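Local coordinates for hypothetical protein PurS (PDB 2DGB), which belongs to the PurS family of small alpha/beta proteins, folding into a three-stranded antiparallel sheet with two helices and pairing with a second copy of itself, at residues 2-6 and 47-53; 7-13 and 70-76; 12-16 and 38-42. All coordinates share one frame; numbering follows the deposited sequence.

Interaction 1: residues 2-6 and 47-53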
# COMPACT_ATOMS: atom_id res chain seq x y z
N PRO A 2 -3.95 3.73 24.36
CA PRO A 2 -3.70 2.33 23.96
C PRO A 2 -2.86 2.26 22.68
O PRO A 2 -2.33 3.27 22.24
CB PRO A 2 -5.06 1.67 23.77
CG PRO A 2 -5.92 2.87 23.44
CD PRO A 2 -5.39 4.01 24.32
N ARG A 3 -2.75 1.07 22.10
CA ARG A 3 -1.97 0.88 20.88
C ARG A 3 -2.85 0.73 19.64
O ARG A 3 -3.94 0.17 19.71
CB ARG A 3 -1.07 -0.35 21.01
CG ARG A 3 0.11 -0.21 21.96
CD ARG A 3 1.10 -1.33 21.69
NE ARG A 3 0.38 -2.58 21.53
CZ ARG A 3 0.76 -3.58 20.76
NH1 ARG A 3 1.88 -3.51 20.05
NH2 ARG A 3 -0.01 -4.66 20.67
N TYR A 4 -2.35 1.22 18.51
CA TYR A 4 -3.09 1.17 17.24
C TYR A 4 -2.20 0.82 16.06
O TYR A 4 -0.98 1.00 16.11
CB TYR A 4 -3.74 2.54 16.96
CG TYR A 4 -4.63 3.05 18.07
CD1 TYR A 4 -6.00 2.82 18.05
CD2 TYR A 4 -4.09 3.72 19.16
CE1 TYR A 4 -6.82 3.25 19.09
CE2 TYR A 4 -4.89 4.15 20.21
CZ TYR A 4 -6.25 3.91 20.17
OH TYR A 4 -7.05 4.31 21.23
N GLN A 5 -2.80 0.33 14.99
CA GLN A 5 -2.04 0.03 13.79
C GLN A 5 -2.75 0.73 12.65
O GLN A 5 -3.94 0.52 12.41
CB GLN A 5 -1.97 -1.47 13.50
CG GLN A 5 -1.10 -1.77 12.28
CD GLN A 5 -1.16 -3.22 11.85
OE1 GLN A 5 -0.95 -4.13 12.65
NE2 GLN A 5 -1.43 -3.45 10.57
N ALA A 6 -2.01 1.58 11.95
CA ALA A 6 -2.56 2.33 10.83
C ALA A 6 -1.97 1.80 9.53
O ALA A 6 -0.78 1.51 9.46
CB ALA A 6 -2.23 3.81 10.99
N VAL A 47 2.47 0.75 13.85
CA VAL A 47 1.96 0.45 15.18
C VAL A 47 2.47 1.60 16.04
O VAL A 47 3.68 1.87 16.09
CB VAL A 47 2.52 -0.90 15.71
CG1 VAL A 47 2.06 -1.13 17.15
CG2 VAL A 47 2.06 -2.04 14.80
N PHE A 48 1.54 2.29 16.70
CA PHE A 48 1.89 3.44 17.51
C PHE A 48 0.85 3.67 18.62
O PHE A 48 -0.26 3.17 18.53
CB PHE A 48 1.95 4.67 16.62
CG PHE A 48 0.61 5.06 16.05
CD1 PHE A 48 -0.11 6.13 16.59
CD2 PHE A 48 0.05 4.34 15.00
CE1 PHE A 48 -1.36 6.47 16.09
CE2 PHE A 48 -1.22 4.68 14.49
CZ PHE A 48 -1.92 5.75 15.04
N PRO A 49 1.21 4.47 19.64
CA PRO A 49 0.32 4.77 20.77
C PRO A 49 -0.52 6.03 20.59
O PRO A 49 -0.14 6.95 19.86
CB PRO A 49 1.30 4.93 21.92
CG PRO A 49 2.40 5.69 21.26
CD PRO A 49 2.58 4.94 19.93
N ALA A 50 -1.65 6.08 21.29
CA ALA A 50 -2.55 7.23 21.24
C ALA A 50 -3.54 7.16 22.40
O ALA A 50 -3.85 6.07 22.89
CB ALA A 50 -3.30 7.26 19.91
N GLU A 51 -4.04 8.31 22.84
CA GLU A 51 -4.98 8.38 23.95
C GLU A 51 -6.29 7.67 23.65
O GLU A 51 -6.87 7.01 24.52
CB GLU A 51 -5.26 9.84 24.30
CG GLU A 51 -4.11 10.56 25.00
CD GLU A 51 -4.03 10.21 26.49
OE1 GLU A 51 -5.10 10.13 27.13
OE2 GLU A 51 -2.91 10.04 27.00
N ASN A 52 -6.75 7.81 22.42
CA ASN A 52 -8.00 7.19 22.00
C ASN A 52 -8.04 7.06 20.49
O ASN A 52 -7.12 7.49 19.80
CB ASN A 52 -9.19 8.04 22.47
CG ASN A 52 -9.09 9.48 22.01
OD1 ASN A 52 -9.13 9.77 20.81
ND2 ASN A 52 -8.95 10.39 22.97
N LEU A 53 -9.11 6.47 19.98
CA LEU A 53 -9.26 6.26 18.54
C LEU A 53 -9.25 7.56 17.75
O LEU A 53 -8.66 7.63 16.67
CB LEU A 53 -10.55 5.50 18.24
CG LEU A 53 -10.71 5.05 16.79
CD1 LEU A 53 -9.64 4.03 16.46
CD2 LEU A 53 -12.10 4.45 16.58
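Antiparallel pairing of strand 3-12 with strand 37-49 sets R3, Y4 and Q5 against P49, F48 and V47. Y4 and F48 make the hydrogen-bonded pair, Y4 N to F48 O (2.9 Å) and F48 N to Y4 O (2.9 Å). Past the strand end, A50 N adds a third bond to P2 O (3.0 Å). Y4 makes the largest single contribution. With CG anti to its carbonyl carbon (chi1 -55°), the ring reaches along the bend at 50-53: CE2 touches A50 CB at 3.5 Å, A50 O lies in plane at the ring edge, and CE1 meets L53 CD1 at 3.9 Å. The F48 ring takes Y4 CB over one face, while A6 CB meets its edge at CE2 (3.7 Å). A56 of helix 53-67 packs on Y4, and M63 on F48. On the opposite face of the sheet R3 NH1 brushes V47 CG1 (3.8 Å) and forms a salt bridge with E36 of the second subunit, while Q5 CG lies near V47 CG2. N52, whose OD1 accepts from E55 N, is the N-cap of helix 53-67. Strand 37-49 thus passes through an N-capped turn into the helix covering the Y4/F48 face, as in a two-layer alpha/beta sandwich.

Interaction 2: residues 7-13 and 70-76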
# COMPACT_ATOMS: atom_id res chain seq x y z
N THR A 7 -2.83 1.65 8.53
CA THR A 7 -2.40 1.20 7.21
C THR A 7 -2.43 2.44 6.33
O THR A 7 -3.49 2.89 5.90
CB THR A 7 -3.34 0.14 6.63
OG1 THR A 7 -3.37 -1.01 7.49
CG2 THR A 7 -2.84 -0.31 5.25
N LEU A 8 -1.25 3.01 6.09
CA LEU A 8 -1.12 4.21 5.28
C LEU A 8 -0.57 3.95 3.89
O LEU A 8 0.48 3.34 3.73
CB LEU A 8 -0.19 5.22 5.97
CG LEU A 8 -0.75 6.12 7.07
CD1 LEU A 8 0.39 6.60 7.95
CD2 LEU A 8 -1.48 7.31 6.45
N LEU A 9 -1.30 4.42 2.89
CA LEU A 9 -0.86 4.27 1.51
C LEU A 9 -0.27 5.61 1.09
O LEU A 9 -0.85 6.66 1.35
CB LEU A 9 -2.05 3.93 0.61
CG LEU A 9 -2.84 2.67 0.94
CD1 LEU A 9 -3.93 2.48 -0.10
CD2 LEU A 9 -1.91 1.46 0.96
N ILE A 10 0.91 5.58 0.47
CA ILE A 10 1.54 6.80 -0.01
C ILE A 10 1.80 6.57 -1.49
O ILE A 10 2.64 5.76 -1.88
CB ILE A 10 2.86 7.09 0.75
CG1 ILE A 10 2.55 7.34 2.24
CG2 ILE A 10 3.56 8.29 0.16
CD1 ILE A 10 3.77 7.58 3.12
N GLU A 11 1.04 7.27 -2.32
CA GLU A 11 1.16 7.09 -3.75
C GLU A 11 1.44 8.41 -4.46
O GLU A 11 1.26 9.49 -3.90
CB GLU A 11 -0.14 6.46 -4.28
CG GLU A 11 -0.70 5.37 -3.37
CD GLU A 11 -1.93 4.67 -3.93
OE1 GLU A 11 -2.75 5.34 -4.59
OE2 GLU A 11 -2.09 3.46 -3.70
N LEU A 12 1.89 8.29 -5.70
CA LEU A 12 2.21 9.44 -6.54
C LEU A 12 0.93 10.11 -7.01
O LEU A 12 -0.05 9.43 -7.30
CB LEU A 12 3.00 8.97 -7.76
CG LEU A 12 4.28 8.19 -7.46
CD1 LEU A 12 4.83 7.60 -8.74
CD2 LEU A 12 5.28 9.11 -6.80
N LYS A 13 0.93 11.43 -7.10
CA LYS A 13 -0.24 12.14 -7.59
C LYS A 13 -0.37 11.80 -9.07
O LYS A 13 0.62 11.49 -9.73
CB LYS A 13 -0.08 13.65 -7.41
CG LYS A 13 -0.19 14.12 -5.97
CD LYS A 13 -0.18 15.64 -5.88
CE LYS A 13 -0.24 16.11 -4.43
NZ LYS A 13 -0.20 17.60 -4.32
N PRO A 70 4.59 16.52 -0.22
CA PRO A 70 3.42 17.39 -0.42
C PRO A 70 3.09 17.73 -1.87
O PRO A 70 1.92 17.80 -2.25
CB PRO A 70 3.77 18.63 0.39
CG PRO A 70 5.26 18.69 0.27
CD PRO A 70 5.66 17.25 0.48
N VAL A 71 4.11 17.93 -2.69
CA VAL A 71 3.88 18.29 -4.08
C VAL A 71 3.71 17.11 -5.04
O VAL A 71 2.99 17.22 -6.03
CB VAL A 71 5.02 19.19 -4.60
CG1 VAL A 71 4.77 19.53 -6.06
CG2 VAL A 71 5.10 20.46 -3.76
N MSE A 72 4.34 15.99 -4.74
CA MSE A 72 4.27 14.85 -5.65
C MSE A 72 3.55 13.59 -5.22
O MSE A 72 3.36 12.69 -6.02
CB MSE A 72 5.68 14.47 -6.08
CG MSE A 72 6.34 15.53 -6.92
SE MSE A 72 8.14 15.01 -7.29
CE MSE A 72 7.78 13.38 -8.28
N GLU A 73 3.15 13.53 -3.95
CA GLU A 73 2.45 12.36 -3.45
C GLU A 73 1.22 12.75 -2.66
O GLU A 73 1.03 13.91 -2.31
CB GLU A 73 3.36 11.54 -2.53
CG GLU A 73 4.63 11.02 -3.16
CD GLU A 73 5.49 10.28 -2.16
OE1 GLU A 73 5.80 10.86 -1.10
OE2 GLU A 73 5.86 9.13 -2.43
N VAL A 74 0.38 11.75 -2.40
CA VAL A 74 -0.82 11.92 -1.61
C VAL A 74 -0.86 10.70 -0.70
O VAL A 74 -0.38 9.62 -1.08
CB VAL A 74 -2.10 11.92 -2.49
CG1 VAL A 74 -2.12 13.16 -3.39
CG2 VAL A 74 -2.14 10.65 -3.33
N TYR A 75 -1.38 10.86 0.51
CA TYR A 75 -1.46 9.74 1.42
C TYR A 75 -2.92 9.43 1.67
O TYR A 75 -3.79 10.28 1.46
CB TYR A 75 -0.76 10.05 2.75
CG TYR A 75 -1.40 11.17 3.56
CD1 TYR A 75 -2.43 10.91 4.47
CD2 TYR A 75 -0.97 12.48 3.41
CE1 TYR A 75 -3.01 11.94 5.21
CE2 TYR A 75 -1.54 13.52 4.14
CZ TYR A 75 -2.56 13.25 5.04
OH TYR A 75 -3.09 14.29 5.78
N ALA A 76 -3.19 8.21 2.11
CA ALA A 76 -4.55 7.80 2.41
C ALA A 76 -4.53 6.82 3.56
O ALA A 76 -3.77 5.84 3.53
CB ALA A 76 -5.18 7.16 1.18
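Five backbone hydrogen bonds zip L9, E11 and K13 to A76, V74 and M72. L9 with A76 and E11 with V74 are hydrogen-bonded pairs, each bonded both ways; L9 N to A76 O is almost straight (2.9 Å, 177°). The fifth, K13 N to M72 O, comes from 40° above the carbonyl plane, where the strands give way to the loop at 70-72. Beside these bonds, CA-H groups of L8, I10, L12 and Y75 face carbonyl oxygens. The strands thus form the 3-12/73-83 side of the antiparallel sheet ordered 37-49, 3-12, 73-83. One face, bearing I10 and Y75, lies under helix 53-67; on the other, L9 packs on L9 of the second subunit. Among polar side chains, K13 reaches across the loop: its chain, extended beyond CG, crosses V74 and ends with NZ donating to P70 O (3.0 Å). On the way CG presses on V74 CG1 at 3.4 Å, tighter than usual, and CE passes E73 O at 3.3 Å. E73 sets its carboxylate against I10 CG2 (3.6 Å to CD), both oxygens about equally distant, while OE1 accepts from N69 N. Apolar contacts are looser: L8 CD2 approaches Y75 CD1 obliquely at 4.2 Å, and I10 CG1 lies 4.3 Å from Y75 CB.

Interaction 3: residues 12-16 and 38-42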
# COMPACT_ATOMS: atom_id res chain seq x y z
N LEU A 12 1.89 8.29 -5.70
CA LEU A 12 2.21 9.44 -6.54
C LEU A 12 0.93 10.11 -7.01
O LEU A 12 -0.05 9.43 -7.30
CB LEU A 12 3.00 8.97 -7.76
CG LEU A 12 4.28 8.19 -7.46
CD1 LEU A 12 4.83 7.60 -8.74
CD2 LEU A 12 5.28 9.11 -6.80
N LYS A 13 0.93 11.43 -7.10
CA LYS A 13 -0.24 12.14 -7.59
C LYS A 13 -0.37 11.80 -9.07
O LYS A 13 0.62 11.49 -9.73
CB LYS A 13 -0.08 13.65 -7.41
CG LYS A 13 -0.19 14.12 -5.97
CD LYS A 13 -0.18 15.64 -5.88
CE LYS A 13 -0.24 16.11 -4.43
NZ LYS A 13 -0.20 17.60 -4.32
N LYS A 14 -1.59 11.84 -9.59
CA LYS A 14 -1.78 11.53 -11.00
C LYS A 14 -1.06 12.64 -11.76
O LYS A 14 -1.07 13.80 -11.35
CB LYS A 14 -3.26 11.49 -11.37
CG LYS A 14 -3.94 12.85 -11.40
CD LYS A 14 -5.35 12.74 -11.98
CE LYS A 14 -5.92 14.11 -12.27
NZ LYS A 14 -5.01 14.89 -13.16
N GLY A 15 -0.43 12.28 -12.87
CA GLY A 15 0.30 13.26 -13.64
C GLY A 15 1.79 13.06 -13.42
O GLY A 15 2.60 13.38 -14.28
N ILE A 16 2.15 12.53 -12.25
CA ILE A 16 3.56 12.26 -11.95
C ILE A 16 3.94 10.99 -12.70
O ILE A 16 3.21 10.00 -12.67
CB ILE A 16 3.79 12.03 -10.43
CG1 ILE A 16 3.39 13.28 -9.63
CG2 ILE A 16 5.26 11.71 -10.18
CD1 ILE A 16 4.18 14.54 -9.97
N VAL A 38 -0.91 0.59 -14.18
CA VAL A 38 -0.36 0.14 -12.91
C VAL A 38 0.33 1.34 -12.23
O VAL A 38 1.15 2.00 -12.85
CB VAL A 38 0.71 -0.96 -13.12
CG1 VAL A 38 1.27 -1.40 -11.77
CG2 VAL A 38 0.09 -2.15 -13.86
N ARG A 39 -0.04 1.63 -10.99
CA ARG A 39 0.59 2.73 -10.25
C ARG A 39 1.19 2.05 -9.03
O ARG A 39 0.49 1.36 -8.29
CB ARG A 39 -0.43 3.78 -9.81
CG ARG A 39 -1.08 4.54 -10.95
CD ARG A 39 -0.07 5.39 -11.72
NE ARG A 39 0.32 6.60 -11.00
CZ ARG A 39 1.05 7.58 -11.53
NH1 ARG A 39 1.48 7.49 -12.78
NH2 ARG A 39 1.33 8.67 -10.82
N VAL A 40 2.50 2.22 -8.85
CA VAL A 40 3.20 1.59 -7.74
C VAL A 40 3.47 2.57 -6.62
O VAL A 40 4.07 3.63 -6.84
CB VAL A 40 4.53 0.95 -8.20
CG1 VAL A 40 5.27 0.34 -7.01
CG2 VAL A 40 4.27 -0.11 -9.25
N GLY A 41 3.02 2.22 -5.43
CA GLY A 41 3.22 3.07 -4.28
C GLY A 41 3.78 2.26 -3.13
O GLY A 41 4.22 1.12 -3.31
N LYS A 42 3.76 2.85 -1.95
CA LYS A 42 4.26 2.15 -0.77
C LYS A 42 3.16 2.08 0.27
O LYS A 42 2.31 2.96 0.37
CB LYS A 42 5.47 2.91 -0.20
CG LYS A 42 5.11 4.18 0.53
CD LYS A 42 6.33 5.05 0.82
CE LYS A 42 6.83 5.77 -0.43
NZ LYS A 42 7.81 6.86 -0.10
O HOH W 1 1.79 5.78 -6.65
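The direct hydrogen bonds between 12-16 and 38-42 are those of R39 to I16. R39 leaves its strand toward the loop, and bends at chi2 (-65°) and chi3 (-76°) curl the chain so that the guanidinium arrives end-on. NH1 and NH2 both donate to I16 O, at 3.1 and 3.0 Å. The oxygen lies almost in the guanidinium plane; NH1 sits practically on the extended C=O line, whereas NH2 is tilted 20° from the carbonyl plane. L12 CB stands obliquely against NH2 at 3.5 Å. K13 O is also near NH2 but badly angled for a bond; it accepts instead from I16 N, closing the type II beta turn K13-I16, where G15 takes up a backbone conformation that calls for glycine. At V40 the link is a water: it accepts from L12 N (2.7 Å) and donates weakly to V40 O (3.1 Å), apparently taking the place of the next direct strand bond. G41 brings the backbones nearer, its CA 6.8 Å from that of L12, and K42 O takes the direct bond from I10 N. D18 OD2 accepts a hydrogen bond from V40 N, D18 packs on R39, and residues 38-42 pair antiparallel with a strand of the second subunit. With both end nitrogens on it, the single I16 carbonyl holds the R39 charge at the surface, is probably polarised by it, and probably restrains rotation of the guanidinium.

Overall arrangement
From the N terminus, strand 3-12 supplies first interaction 1, then interaction 2, and its end passes into interaction 3. Interaction 3 closes the shortest loop, bringing 38-42 back to 12-16 after helix 19-30. Interaction 1 joins 2-6 to 47-53 and so encloses that whole excursion. Interaction 2 ties 7-13 to 70-76 beyond helix 53-67; its loop crosses that of interaction 1 and starts from the same stretch as interaction 3. Strand 3-12 is thereby flanked by 37-49 and 73-83. Interactions 2 and 3 share L12 and K13 and touch, their centres about 8 Å apart, whereas the centres of 1 and 3 are about 28 Å apart. All three reach the second subunit.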